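Local coordinates for protein alpha-fucosidase (Bifidobacterium bifidum, PDB 2EAB) that acts, in this catalytic part of a longer protein, as a 1,2-alpha-L-fucosidase of glycoside hydrolase family 95, probably releasing terminal alpha-1,2-linked fucose, at residues A131-Y136 with N408-T413; D613-N618 with A628-S633; R678-L683 with G726-S731. All blocks are in the same frame, centred on the assembly; numbering follows the deposited sequence.

Contact 1 of 3, residues A131-Y136 with N408-T413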
ATOM      1  N   ALA A 131     -22.759  10.063   5.600  1.00  5.89           N
ATOM      2  CA  ALA A 131     -22.189  11.264   6.213  1.00  5.98           C
ATOM      3  C   ALA A 131     -21.303  10.922   7.406  1.00  5.90           C
ATOM      4  O   ALA A 131     -20.340  11.631   7.688  1.00  5.99           O
ATOM      5  CB  ALA A 131     -23.289  12.223   6.631  1.00  6.08           C
ATOM      6  N   GLU A 132     -21.650   9.854   8.119  1.00  5.68           N
ATOM      7  CA  GLU A 132     -20.808   9.355   9.212  1.00  5.63           C
ATOM      8  C   GLU A 132     -19.565   8.661   8.679  1.00  5.48           C
ATOM      9  O   GLU A 132     -18.479   8.790   9.245  1.00  5.84           O
ATOM     10  CB  GLU A 132     -21.569   8.368  10.087  1.00  5.83           C
ATOM     11  CG  GLU A 132     -22.592   8.973  11.026  1.00  6.39           C
ATOM     12  CD  GLU A 132     -23.147   7.949  11.993  1.00  6.65           C
ATOM     13  OE1 GLU A 132     -23.017   6.734  11.727  1.00  7.03           O
ATOM     14  OE2 GLU A 132     -23.704   8.361  13.031  1.00  7.92           O
ATOM     15  N   GLN A 133     -19.724   7.900   7.603  1.00  5.55           N
ATOM     16  CA  GLN A 133     -18.585   7.220   7.016  1.00  5.77           C
ATOM     17  C   GLN A 133     -17.581   8.249   6.513  1.00  5.62           C
ATOM     18  O   GLN A 133     -16.394   8.179   6.830  1.00  5.81           O
ATOM     19  CB  GLN A 133     -19.030   6.320   5.874  1.00  5.70           C
ATOM     20  CG  GLN A 133     -17.883   5.498   5.309  1.00  5.92           C
ATOM     21  CD  GLN A 133     -18.329   4.395   4.372  1.00  5.84           C
ATOM     22  OE1 GLN A 133     -19.529   4.152   4.179  1.00  6.33           O
ATOM     23  NE2 GLN A 133     -17.354   3.704   3.792  1.00  5.93           N
ATOM     24  N   GLY A 134     -18.068   9.211   5.735  1.00  5.57           N
ATOM     25  CA  GLY A 134     -17.213  10.232   5.164  1.00  5.41           C
ATOM     26  C   GLY A 134     -16.273   9.675   4.118  1.00  5.75           C
ATOM     27  O   GLY A 134     -16.468   8.574   3.606  1.00  6.18           O
ATOM     28  N   ASN A 135     -15.271  10.475   3.778  1.00  5.46           N
ATOM     29  CA  ASN A 135     -14.296  10.147   2.751  1.00  5.93           C
ATOM     30  C   ASN A 135     -13.151  11.144   2.780  1.00  5.78           C
ATOM     31  O   ASN A 135     -13.207  12.142   3.502  1.00  6.11           O
ATOM     32  CB  ASN A 135     -14.942  10.031   1.352  1.00  5.99           C
ATOM     33  CG  ASN A 135     -15.534  11.347   0.822  1.00  6.55           C
ATOM     34  OD1 ASN A 135     -15.694  12.346   1.530  1.00  7.87           O
ATOM     35  ND2 ASN A 135     -15.870  11.328  -0.458  1.00  5.21           N
ATOM     36  N   TYR A 136     -12.104  10.841   2.023  1.00  5.63           N
ATOM     37  CA  TYR A 136     -10.973  11.732   1.839  1.00  6.02           C
ATOM     38  C   TYR A 136     -11.325  12.803   0.817  1.00  5.96           C
ATOM     39  O   TYR A 136     -11.889  12.488  -0.231  1.00  6.17           O
ATOM     40  CB  TYR A 136      -9.801  10.922   1.310  1.00  6.05           C
ATOM     41  CG  TYR A 136      -8.498  11.677   1.174  1.00  6.20           C
ATOM     42  CD1 TYR A 136      -7.935  12.332   2.262  1.00  6.07           C
ATOM     43  CD2 TYR A 136      -7.803  11.693  -0.034  1.00  6.39           C
ATOM     44  CE1 TYR A 136      -6.719  12.993   2.152  1.00  6.39           C
ATOM     45  CE2 TYR A 136      -6.586  12.360  -0.161  1.00  6.81           C
ATOM     46  CZ  TYR A 136      -6.051  13.002   0.939  1.00  6.73           C
ATOM     47  OH  TYR A 136      -4.838  13.644   0.844  1.00  6.59           O
ATOM     48  N   ASN A 408     -19.917  13.042   1.452  1.00  6.39           N
ATOM     49  CA  ASN A 408     -20.345  11.715   1.882  1.00  6.66           C
ATOM     50  C   ASN A 408     -19.607  10.577   1.191  1.00  6.56           C
ATOM     51  O   ASN A 408     -19.114  10.732   0.065  1.00  6.78           O
ATOM     52  CB  ASN A 408     -21.852  11.546   1.658  1.00  7.14           C
ATOM     53  CG  ASN A 408     -22.700  12.422   2.577  1.00  7.98           C
ATOM     54  OD1 ASN A 408     -22.199  13.090   3.474  1.00  7.33           O
ATOM     55  ND2 ASN A 408     -24.011  12.376   2.376  1.00 12.32           N
ATOM     56  N   ALA A 409     -19.561   9.430   1.866  1.00  6.62           N
ATOM     57  CA  ALA A 409     -19.024   8.209   1.286  1.00  6.71           C
ATOM     58  C   ALA A 409     -19.770   7.829   0.016  1.00  7.32           C
ATOM     59  O   ALA A 409     -20.952   8.171  -0.157  1.00  7.29           O
ATOM     60  CB  ALA A 409     -19.106   7.082   2.286  1.00  7.00           C
ATOM     61  N   HIS A 410     -19.071   7.111  -0.864  1.00  7.95           N
ATOM     62  CA  HIS A 410     -19.638   6.615  -2.117  1.00  9.30           C
ATOM     63  C   HIS A 410     -20.282   7.773  -2.897  1.00  9.28           C
ATOM     64  O   HIS A 410     -21.354   7.622  -3.497  1.00 10.29           O
ATOM     65  CB  HIS A 410     -20.643   5.474  -1.849  1.00 10.04           C
ATOM     66  CG  HIS A 410     -20.171   4.449  -0.851  1.00 12.51           C
ATOM     67  ND1 HIS A 410     -19.237   3.482  -1.152  1.00 14.38           N
ATOM     68  CD2 HIS A 410     -20.524   4.234   0.440  1.00 13.27           C
ATOM     69  CE1 HIS A 410     -19.026   2.724  -0.091  1.00 14.38           C
ATOM     70  NE2 HIS A 410     -19.797   3.158   0.889  1.00 15.01           N
ATOM     71  N   GLY A 411     -19.605   8.920  -2.874  1.00  9.19           N
ATOM     72  CA  GLY A 411     -20.095  10.156  -3.479  1.00  9.17           C
ATOM     73  C   GLY A 411     -19.271  10.572  -4.683  1.00  8.53           C
ATOM     74  O   GLY A 411     -19.257   9.876  -5.699  1.00  9.52           O
ATOM     75  N   ASN A 412     -18.586  11.703  -4.569  1.00  8.04           N
ATOM     76  CA  ASN A 412     -17.830  12.270  -5.695  1.00  7.80           C
ATOM     77  C   ASN A 412     -16.450  11.652  -5.912  1.00  7.23           C
ATOM     78  O   ASN A 412     -15.813  11.898  -6.938  1.00  7.66           O
ATOM     79  CB  ASN A 412     -17.656  13.780  -5.518  1.00  8.03           C
ATOM     80  CG  ASN A 412     -18.963  14.540  -5.585  1.00  8.68           C
ATOM     81  OD1 ASN A 412     -19.950  14.072  -6.165  1.00 11.10           O
ATOM     82  ND2 ASN A 412     -18.977  15.723  -4.986  1.00  8.15           N
ATOM     83  N   THR A 413     -15.989  10.871  -4.937  1.00  6.67           N
ATOM     84  CA  THR A 413     -14.646  10.298  -4.969  1.00  6.73           C
ATOM     85  C   THR A 413     -14.770   8.783  -4.959  1.00  7.06           C
ATOM     86  O   THR A 413     -15.445   8.235  -4.093  1.00  6.41           O
ATOM     87  CB  THR A 413     -13.830  10.812  -3.779  1.00  6.86           C
ATOM     88  OG1 THR A 413     -13.650  12.225  -3.934  1.00  6.85           O
ATOM     89  CG2 THR A 413     -12.471  10.134  -3.690  1.00  7.26           C
TER
HETATM   90  O   HOH W   1     -17.009   9.667  -2.330  1.00  8.09           O
HETATM   91  O   HOH W   2     -18.203  12.651  -1.845  1.00  9.44           O
HETATM   92  O   HOH W   3     -14.183  13.222  -1.518  1.00  6.72           O
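Gln-133 lies over the methyl group of Ala-409. Its CG is anti to the backbone N (chi1 -175°), and CB, CG and CD all pack on the methyl. The closest of these is Gln-133 CD, 3.5 Å from Ala-409 CB. The NE2 end of this amide is held by Glu-486. Gly-134 O also touches the methyl, at 3.3 Å from Ala-409 CB. Asn-408 OD1 lies 3.3 Å from Ala-131 CA, in the first turn of the short helix 130-133.

The polar half of the contact is built on water. Asn-135 ND2 donates to water 2 at 3.0 Å. The same water donates to Asn-408 O and accepts from Asn-412 N. Water 1 accepts from Gly-411 N at 2.8 Å and from Thr-413 N, with a weak bond from Asn-135 ND2. Water 3 links Tyr-136 O to Thr-413 OG1, which also bonds Thr-404.

Helix 130-133 and the loop after it lie in the family 65-type N-terminal domain, the loop 408-413 in the catalytic domain. This is a water-bridged interdomain interface, and the side chain of Tyr-136 lies about 7 Å from a bound calcium ion whose site includes residues of both domains, Glu-77 and Ser-386.

Contact 2 of 3, residues D613-N618 with A628-S633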
ATOM      1  N   ASP A 613     -13.236 -30.658  18.614  1.00 11.23           N
ATOM      2  CA  ASP A 613     -14.201 -30.827  19.700  1.00 11.49           C
ATOM      3  C   ASP A 613     -13.892 -29.936  20.907  1.00 11.09           C
ATOM      4  O   ASP A 613     -14.777 -29.673  21.726  1.00 10.95           O
ATOM      5  CB  ASP A 613     -14.263 -32.293  20.149  1.00 11.99           C
ATOM      6  CG  ASP A 613     -14.946 -33.195  19.136  1.00 14.08           C
ATOM      7  OD1 ASP A 613     -15.690 -32.691  18.269  1.00 16.75           O
ATOM      8  OD2 ASP A 613     -14.747 -34.427  19.220  1.00 17.47           O
ATOM      9  N   ASN A 614     -12.645 -29.472  21.014  1.00 10.82           N
ATOM     10  CA  ASN A 614     -12.228 -28.588  22.106  1.00 10.70           C
ATOM     11  C   ASN A 614     -12.901 -27.218  22.065  1.00 10.24           C
ATOM     12  O   ASN A 614     -12.811 -26.458  23.025  1.00 10.52           O
ATOM     13  CB  ASN A 614     -10.705 -28.403  22.113  1.00 10.70           C
ATOM     14  CG  ASN A 614      -9.947 -29.703  22.333  1.00 11.50           C
ATOM     15  OD1 ASN A 614     -10.536 -30.750  22.628  1.00 11.99           O
ATOM     16  ND2 ASN A 614      -8.629 -29.638  22.195  1.00 11.70           N
ATOM     17  N   TRP A 615     -13.561 -26.911  20.949  1.00  9.99           N
ATOM     18  CA  TRP A 615     -14.226 -25.620  20.763  1.00  9.92           C
ATOM     19  C   TRP A 615     -15.718 -25.632  21.121  1.00 10.33           C
ATOM     20  O   TRP A 615     -16.422 -24.648  20.891  1.00 10.11           O
ATOM     21  CB  TRP A 615     -13.988 -25.083  19.344  1.00  9.98           C
ATOM     22  CG  TRP A 615     -12.755 -24.239  19.275  1.00  8.93           C
ATOM     23  CD1 TRP A 615     -12.697 -22.871  19.255  1.00  9.41           C
ATOM     24  CD2 TRP A 615     -11.397 -24.699  19.253  1.00  8.91           C
ATOM     25  NE1 TRP A 615     -11.390 -22.455  19.214  1.00  9.02           N
ATOM     26  CE2 TRP A 615     -10.570 -23.553  19.211  1.00  8.51           C
ATOM     27  CE3 TRP A 615     -10.796 -25.967  19.253  1.00  9.14           C
ATOM     28  CZ2 TRP A 615      -9.175 -23.639  19.172  1.00  9.25           C
ATOM     29  CZ3 TRP A 615      -9.405 -26.050  19.218  1.00  9.57           C
ATOM     30  CH2 TRP A 615      -8.611 -24.892  19.175  1.00  9.58           C
ATOM     31  N   ALA A 616     -16.184 -26.731  21.718  1.00 10.98           N
ATOM     32  CA  ALA A 616     -17.597 -26.880  22.066  1.00 11.17           C
ATOM     33  C   ALA A 616     -18.054 -25.750  22.982  1.00 11.39           C
ATOM     34  O   ALA A 616     -17.377 -25.418  23.954  1.00 11.26           O
ATOM     35  CB  ALA A 616     -17.847 -28.235  22.715  1.00 11.70           C
ATOM     36  N   LYS A 617     -19.197 -25.155  22.647  1.00 11.91           N
ATOM     37  CA  LYS A 617     -19.768 -24.053  23.417  1.00 12.33           C
ATOM     38  C   LYS A 617     -21.209 -24.344  23.816  1.00 13.43           C
ATOM     39  O   LYS A 617     -21.896 -25.126  23.154  1.00 14.05           O
ATOM     40  CB  LYS A 617     -19.726 -22.752  22.610  1.00 12.24           C
ATOM     41  CG  LYS A 617     -18.340 -22.164  22.436  1.00 11.41           C
ATOM     42  CD  LYS A 617     -18.359 -20.942  21.531  1.00 11.13           C
ATOM     43  CE  LYS A 617     -16.961 -20.375  21.374  1.00 10.48           C
ATOM     44  NZ  LYS A 617     -16.879 -19.256  20.397  1.00  9.58           N
ATOM     45  N   ASN A 618     -21.660 -23.703  24.892  1.00 14.42           N
ATOM     46  CA  ASN A 618     -23.064 -23.768  25.293  1.00 15.52           C
ATOM     47  C   ASN A 618     -23.905 -22.724  24.549  1.00 16.15           C
ATOM     48  O   ASN A 618     -23.382 -21.977  23.713  1.00 16.12           O
ATOM     49  CB  ASN A 618     -23.208 -23.643  26.820  1.00 15.84           C
ATOM     50  CG  ASN A 618     -22.666 -22.329  27.368  1.00 16.61           C
ATOM     51  OD1 ASN A 618     -22.626 -21.310  26.676  1.00 17.51           O
ATOM     52  ND2 ASN A 618     -22.255 -22.349  28.632  1.00 18.16           N
ATOM     53  N   ALA A 628      -9.709 -27.463  28.071  1.00 14.83           N
ATOM     54  CA  ALA A 628      -9.324 -28.099  26.811  1.00 13.81           C
ATOM     55  C   ALA A 628      -8.269 -27.277  26.072  1.00 13.17           C
ATOM     56  O   ALA A 628      -8.206 -26.057  26.220  1.00 13.00           O
ATOM     57  CB  ALA A 628     -10.539 -28.327  25.933  1.00 14.08           C
ATOM     58  N   ASN A 629      -7.437 -27.959  25.291  1.00 12.12           N
ATOM     59  CA  ASN A 629      -6.386 -27.309  24.523  1.00 11.35           C
ATOM     60  C   ASN A 629      -6.969 -26.466  23.390  1.00 10.84           C
ATOM     61  O   ASN A 629      -7.471 -27.005  22.407  1.00 10.67           O
ATOM     62  CB  ASN A 629      -5.411 -28.362  23.982  1.00 11.41           C
ATOM     63  CG  ASN A 629      -4.227 -27.757  23.244  1.00 11.08           C
ATOM     64  OD1 ASN A 629      -4.128 -26.538  23.068  1.00 10.55           O
ATOM     65  ND2 ASN A 629      -3.319 -28.618  22.799  1.00 11.37           N
ATOM     66  N   ARG A 630      -6.913 -25.147  23.551  1.00 10.39           N
ATOM     67  CA  ARG A 630      -7.290 -24.211  22.491  1.00  9.85           C
ATOM     68  C   ARG A 630      -6.131 -23.258  22.224  1.00  9.79           C
ATOM     69  O   ARG A 630      -6.327 -22.097  21.864  1.00  9.73           O
ATOM     70  CB  ARG A 630      -8.572 -23.451  22.853  1.00  9.83           C
ATOM     71  CG  ARG A 630      -9.810 -24.329  22.856  1.00  9.72           C
ATOM     72  CD  ARG A 630     -11.070 -23.552  23.188  1.00  9.84           C
ATOM     73  NE  ARG A 630     -11.116 -23.123  24.585  1.00 10.74           N
ATOM     74  CZ  ARG A 630     -11.638 -23.832  25.584  1.00 11.49           C
ATOM     75  NH1 ARG A 630     -12.176 -25.024  25.357  1.00 11.72           N
ATOM     76  NH2 ARG A 630     -11.625 -23.340  26.816  1.00 12.50           N
ATOM     77  N   SER A 631      -4.913 -23.769  22.398  1.00  9.29           N
ATOM     78  CA  SER A 631      -3.703 -22.984  22.187  1.00  9.20           C
ATOM     79  C   SER A 631      -3.538 -22.601  20.720  1.00  8.67           C
ATOM     80  O   SER A 631      -4.167 -23.191  19.830  1.00  8.62           O
ATOM     81  CB  SER A 631      -2.473 -23.754  22.668  1.00  9.53           C
ATOM     82  OG  SER A 631      -2.246 -24.899  21.865  1.00  9.77           O
ATOM     83  N   TRP A 632      -2.672 -21.630  20.468  1.00  8.57           N
ATOM     84  CA  TRP A 632      -2.439 -21.182  19.105  1.00  8.36           C
ATOM     85  C   TRP A 632      -1.949 -22.311  18.197  1.00  8.47           C
ATOM     86  O   TRP A 632      -2.409 -22.429  17.064  1.00  8.03           O
ATOM     87  CB  TRP A 632      -1.469 -20.007  19.068  1.00  8.41           C
ATOM     88  CG  TRP A 632      -1.991 -18.774  19.751  1.00  8.17           C
ATOM     89  CD1 TRP A 632      -3.274 -18.532  20.176  1.00  7.99           C
ATOM     90  CD2 TRP A 632      -1.238 -17.602  20.067  1.00  7.91           C
ATOM     91  NE1 TRP A 632      -3.354 -17.285  20.746  1.00  8.43           N
ATOM     92  CE2 TRP A 632      -2.120 -16.689  20.684  1.00  7.73           C
ATOM     93  CE3 TRP A 632       0.102 -17.229  19.882  1.00  8.59           C
ATOM     94  CZ2 TRP A 632      -1.702 -15.434  21.133  1.00  8.06           C
ATOM     95  CZ3 TRP A 632       0.516 -15.979  20.325  1.00  8.64           C
ATOM     96  CH2 TRP A 632      -0.385 -15.098  20.941  1.00  8.54           C
ATOM     97  N   SER A 633      -1.031 -23.144  18.693  1.00  8.67           N
ATOM     98  CA  SER A 633      -0.535 -24.291  17.918  1.00  9.24           C
ATOM     99  C   SER A 633      -1.652 -25.275  17.586  1.00  9.05           C
ATOM    100  O   SER A 633      -1.731 -25.786  16.466  1.00  8.92           O
ATOM    101  CB  SER A 633       0.584 -25.023  18.663  1.00  9.43           C
ATOM    102  OG  SER A 633       1.715 -24.185  18.833  1.00 11.05           O
TER
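Trp-615 and Arg-630 form the heart of the tight part of this contact. The aliphatic chain of Arg-630 runs over one face of the indole. Arg-630 CG sits 3.7 Å from the centroid of the Trp-615 six-membered ring, almost on the ring normal, in a CH-pi contact. Arg-630 CB lies over the same face of the six-membered ring, 3.7 Å from Trp-615 CZ2. Chi3 (-70°) bends the chain at NE. The guanidinium plane is 80° from the indole plane. Arg-630 NH1 donates to Asn-614 O at 2.8 Å, with the oxygen in the guanidinium plane. The same NH1 also bonds Asp-625 O, and Phe-623 adds a cation-pi contact.

Asn-614 and Ala-628 extend the packed part. Asn-614 CB meets Ala-628 CB at 3.8 Å, methylene against methyl. Asn-614 ND2 donates to Asn-629 O at 2.9 Å. ND2 has a second acceptor in Asp-609 O. The loose side is at Asp-613 and Ala-616, which are exposed and take no part in the contact.

Asn-629 OD1 makes an Asx turn, accepting from Ser-631 N at 3.0 Å and also from Ser-631 OG. Ser-631 is the N-cap residue of helix 632-639. The indole of Trp-615 is buried against this helix, touching Cys-634, which is disulfide-bonded to Cys-610, as well as Ala-635 and Leu-638. Its NE1 bonds Val-543 O at the end of helix 525-546, and Arg-630 also touches Val-543.

Contact 3 of 3, residues R678-L683 with G726-S731. With EDO (1,2-ethanediol), chain D.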
ATOM      1  N   ARG A 678     -12.296 -12.507 -11.359  1.00  9.45           N
ATOM      2  CA  ARG A 678     -11.255 -11.500 -11.153  1.00  9.43           C
ATOM      3  C   ARG A 678     -10.496 -11.658  -9.831  1.00  9.10           C
ATOM      4  O   ARG A 678      -9.273 -11.491  -9.787  1.00  9.60           O
ATOM      5  CB  ARG A 678     -11.841 -10.092 -11.266  1.00  9.36           C
ATOM      6  CG  ARG A 678     -10.797  -8.997 -11.288  1.00 10.20           C
ATOM      7  CD  ARG A 678     -11.410  -7.694 -11.726  1.00 11.46           C
ATOM      8  NE  ARG A 678     -10.411  -6.643 -11.867  1.00 10.77           N
ATOM      9  CZ  ARG A 678     -10.456  -5.477 -11.232  1.00 10.47           C
ATOM     10  NH1 ARG A 678     -11.463  -5.191 -10.411  1.00 10.07           N
ATOM     11  NH2 ARG A 678      -9.499  -4.584 -11.437  1.00 10.56           N
ATOM     12  N   HIS A 679     -11.219 -11.970  -8.760  1.00  8.57           N
ATOM     13  CA  HIS A 679     -10.594 -12.242  -7.473  1.00  8.31           C
ATOM     14  C   HIS A 679      -9.994 -13.643  -7.454  1.00  7.71           C
ATOM     15  O   HIS A 679     -10.475 -14.539  -8.144  1.00  8.05           O
ATOM     16  CB  HIS A 679     -11.624 -12.151  -6.351  1.00  8.49           C
ATOM     17  CG  HIS A 679     -12.042 -10.755  -6.007  1.00  9.35           C
ATOM     18  ND1 HIS A 679     -12.921 -10.024  -6.776  1.00 11.43           N
ATOM     19  CD2 HIS A 679     -11.726  -9.975  -4.949  1.00  9.20           C
ATOM     20  CE1 HIS A 679     -13.110  -8.842  -6.216  1.00 11.73           C
ATOM     21  NE2 HIS A 679     -12.397  -8.785  -5.107  1.00 12.36           N
ATOM     22  N   MET A 680      -8.958 -13.816  -6.637  1.00  7.86           N
ATOM     23  CA  MET A 680      -8.361 -15.122  -6.363  1.00  7.94           C
ATOM     24  C   MET A 680      -8.172 -15.206  -4.852  1.00  7.44           C
ATOM     25  O   MET A 680      -7.047 -15.319  -4.347  1.00  7.76           O
ATOM     26  CB  MET A 680      -7.020 -15.284  -7.089  1.00  8.14           C
ATOM     27  CG  MET A 680      -7.050 -14.888  -8.560  1.00  8.85           C
ATOM     28  SD  MET A 680      -5.543 -15.285  -9.460  1.00  9.17           S
ATOM     29  CE  MET A 680      -4.320 -14.394  -8.492  1.00 10.55           C
ATOM     30  N   SER A 681      -9.282 -15.133  -4.129  1.00  7.36           N
ATOM     31  CA  SER A 681      -9.238 -14.983  -2.677  1.00  7.17           C
ATOM     32  C   SER A 681      -8.657 -16.194  -1.960  1.00  6.99           C
ATOM     33  O   SER A 681      -8.158 -16.082  -0.848  1.00  7.15           O
ATOM     34  CB  SER A 681     -10.630 -14.664  -2.135  1.00  7.25           C
ATOM     35  OG  SER A 681     -11.109 -13.443  -2.669  1.00  7.12           O
ATOM     36  N   HIS A 682      -8.717 -17.345  -2.617  1.00  6.50           N
ATOM     37  CA  HIS A 682      -8.204 -18.584  -2.047  1.00  6.35           C
ATOM     38  C   HIS A 682      -6.703 -18.802  -2.265  1.00  6.27           C
ATOM     39  O   HIS A 682      -6.159 -19.831  -1.844  1.00  6.73           O
ATOM     40  CB  HIS A 682      -8.990 -19.768  -2.608  1.00  6.64           C
ATOM     41  CG  HIS A 682      -8.875 -19.927  -4.091  1.00  7.25           C
ATOM     42  ND1 HIS A 682      -9.043 -18.877  -4.969  1.00  8.03           N
ATOM     43  CD2 HIS A 682      -8.632 -21.020  -4.850  1.00  7.71           C
ATOM     44  CE1 HIS A 682      -8.893 -19.319  -6.205  1.00  8.25           C
ATOM     45  NE2 HIS A 682      -8.643 -20.616  -6.160  1.00  8.26           N
ATOM     46  N   LEU A 683      -6.031 -17.844  -2.900  1.00  6.35           N
ATOM     47  CA  LEU A 683      -4.601 -17.984  -3.166  1.00  6.45           C
ATOM     48  C   LEU A 683      -3.714 -17.080  -2.310  1.00  6.44           C
ATOM     49  O   LEU A 683      -2.523 -16.953  -2.575  1.00  6.50           O
ATOM     50  CB  LEU A 683      -4.301 -17.804  -4.657  1.00  6.90           C
ATOM     51  CG  LEU A 683      -4.953 -18.831  -5.592  1.00  7.26           C
ATOM     52  CD1 LEU A 683      -4.547 -18.557  -7.022  1.00  8.12           C
ATOM     53  CD2 LEU A 683      -4.620 -20.273  -5.202  1.00  9.26           C
ATOM     54  N   GLY A 726      -1.879  -6.279  -9.994  1.00  8.53           N
ATOM     55  CA  GLY A 726      -0.866  -6.244  -8.933  1.00  8.22           C
ATOM     56  C   GLY A 726      -0.778  -7.563  -8.186  1.00  7.76           C
ATOM     57  O   GLY A 726       0.317  -8.093  -7.968  1.00  8.38           O
ATOM     58  N   GLN A 727      -1.930  -8.109  -7.805  1.00  7.56           N
ATOM     59  CA  GLN A 727      -1.970  -9.399  -7.127  1.00  7.38           C
ATOM     60  C   GLN A 727      -1.426 -10.525  -8.007  1.00  7.20           C
ATOM     61  O   GLN A 727      -0.661 -11.383  -7.548  1.00  7.08           O
ATOM     62  CB  GLN A 727      -3.394  -9.732  -6.691  1.00  7.47           C
ATOM     63  CG  GLN A 727      -3.497 -11.083  -6.011  1.00  8.49           C
ATOM     64  CD  GLN A 727      -4.915 -11.480  -5.690  1.00  9.14           C
ATOM     65  OE1 GLN A 727      -5.877 -10.879  -6.188  1.00 11.16           O
ATOM     66  NE2 GLN A 727      -5.062 -12.502  -4.855  1.00  9.50           N
ATOM     67  N   ARG A 728      -1.818 -10.521  -9.277  1.00  7.32           N
ATOM     68  CA  ARG A 728      -1.402 -11.584 -10.185  1.00  7.43           C
ATOM     69  C   ARG A 728       0.105 -11.593 -10.428  1.00  7.23           C
ATOM     70  O   ARG A 728       0.716 -12.659 -10.449  1.00  7.45           O
ATOM     71  CB  ARG A 728      -2.193 -11.540 -11.492  1.00  7.91           C
ATOM     72  CG  ARG A 728      -3.640 -11.943 -11.281  1.00  8.88           C
ATOM     73  CD  ARG A 728      -4.496 -11.697 -12.495  1.00 11.53           C
ATOM     74  NE  ARG A 728      -5.914 -11.789 -12.160  1.00 14.29           N
ATOM     75  CZ  ARG A 728      -6.881 -11.957 -13.055  1.00 15.68           C
ATOM     76  NH1 ARG A 728      -6.593 -12.068 -14.348  1.00 16.10           N
ATOM     77  NH2 ARG A 728      -8.144 -12.021 -12.659  1.00 16.93           N
ATOM     78  N   ILE A 729       0.708 -10.418 -10.588  1.00  7.13           N
ATOM     79  CA  ILE A 729       2.164 -10.333 -10.738  1.00  7.26           C
ATOM     80  C   ILE A 729       2.872 -10.968  -9.536  1.00  7.02           C
ATOM     81  O   ILE A 729       3.749 -11.821  -9.699  1.00  6.98           O
ATOM     82  CB  ILE A 729       2.630  -8.871 -10.937  1.00  7.44           C
ATOM     83  CG1 ILE A 729       2.104  -8.320 -12.266  1.00  8.19           C
ATOM     84  CG2 ILE A 729       4.156  -8.773 -10.912  1.00  8.38           C
ATOM     85  CD1 ILE A 729       2.170  -6.804 -12.363  1.00  9.15           C
ATOM     86  N   ASN A 730       2.482 -10.564  -8.329  1.00  6.61           N
ATOM     87  CA  ASN A 730       3.115 -11.088  -7.120  1.00  6.65           C
ATOM     88  C   ASN A 730       2.883 -12.580  -6.917  1.00  6.66           C
ATOM     89  O   ASN A 730       3.791 -13.304  -6.500  1.00  6.38           O
ATOM     90  CB  ASN A 730       2.670 -10.294  -5.896  1.00  6.53           C
ATOM     91  CG  ASN A 730       3.362  -8.952  -5.801  1.00  6.83           C
ATOM     92  OD1 ASN A 730       4.444  -8.834  -5.213  1.00  7.03           O
ATOM     93  ND2 ASN A 730       2.745  -7.926  -6.385  1.00  6.34           N
ATOM     94  N   SER A 731       1.671 -13.035  -7.229  1.00  6.53           N
ATOM     95  CA  SER A 731       1.312 -14.446  -7.089  1.00  6.97           C
ATOM     96  C   SER A 731       2.130 -15.309  -8.039  1.00  6.59           C
ATOM     97  O   SER A 731       2.711 -16.319  -7.634  1.00  6.48           O
ATOM     98  CB  SER A 731      -0.177 -14.649  -7.344  1.00  7.16           C
ATOM     99  OG  SER A 731      -0.953 -13.924  -6.406  1.00  7.22           O
TER
HETATM  100  C1  EDO D4804      -9.077 -10.835  -1.454  1.00 29.74           C
HETATM  101  O1  EDO D4804      -9.546 -11.162  -2.856  1.00 30.59           O
HETATM  102  C2  EDO D4804     -10.355 -10.285  -0.706  1.00 30.60           C
HETATM  103  O2  EDO D4804     -10.710  -8.949  -1.291  1.00 27.98           O
HETATM  104  O   HOH W   4      -6.640 -11.269  -9.147  1.00 12.16           O
HETATM  105  O   HOH W   5      -8.076 -11.821  -4.999  1.00  9.82           O
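Met-680 bends at chi3 (-57°), which puts CE against Arg-728, whose chain runs extended from CG to NE. The two side chains cross at about a right angle, and Met-680 CE rests 3.8 Å from Arg-728 CG. The contact joins a loop to helix 722-734 in the family 95 catalytic domain, consistent with the (alpha/alpha)6 barrel of this clan.

Arg-728 NH2 donates to Arg-678 O at 3.1 Å, and the bond is nearly straight (N-H...O angle 165°). The oxygen lies close to the guanidinium plane but is approached from the side of its C=O. Water 4 accepts from Arg-728 NE and donates to both Arg-678 O and Gln-727 OE1. One direct bond and one water thus tie the guanidinium to the carbonyl of Arg-678. The side chain of Arg-678 itself turns to Asn-720.

Gln-727 is extended, with CG anti to its backbone N (chi1 179°). Its OE1 accepts from water 4 and from water 5, and water 5 accepts from Met-680 N at 2.7 Å. Leu-707 and Arg-710 of helix 697-711 also touch Met-680. Beside the loop lies a 1,2-ethanediol, probably from the crystallisation liquor. Its O1 donates to Ser-681 OG at 2.8 Å and sits in the plane of the His-679 ring, 3.2 Å from His-679 CD2.

The three contacts come in series along the chain, contact 1 first and contact 3 last. The segments of contact 1 are 272 residues apart at their closest ends and join the N-terminal domain to the catalytic domain. Contacts 2 and 3 lie wholly within the family 95 catalytic range. Contact 2 is short in sequence, closing a surface loop ahead of helix 632-639. Contact 3 is buried and ties the loop between helices 632-639 and 697-711 to helix 722-734. Contacts 1 and 3, 2 and 3, and 1 and 2 are about 28, 33 and 42 Å apart, centre to centre. None touches another. They mark a domain interface, an outer loop and the interior of the catalytic domain.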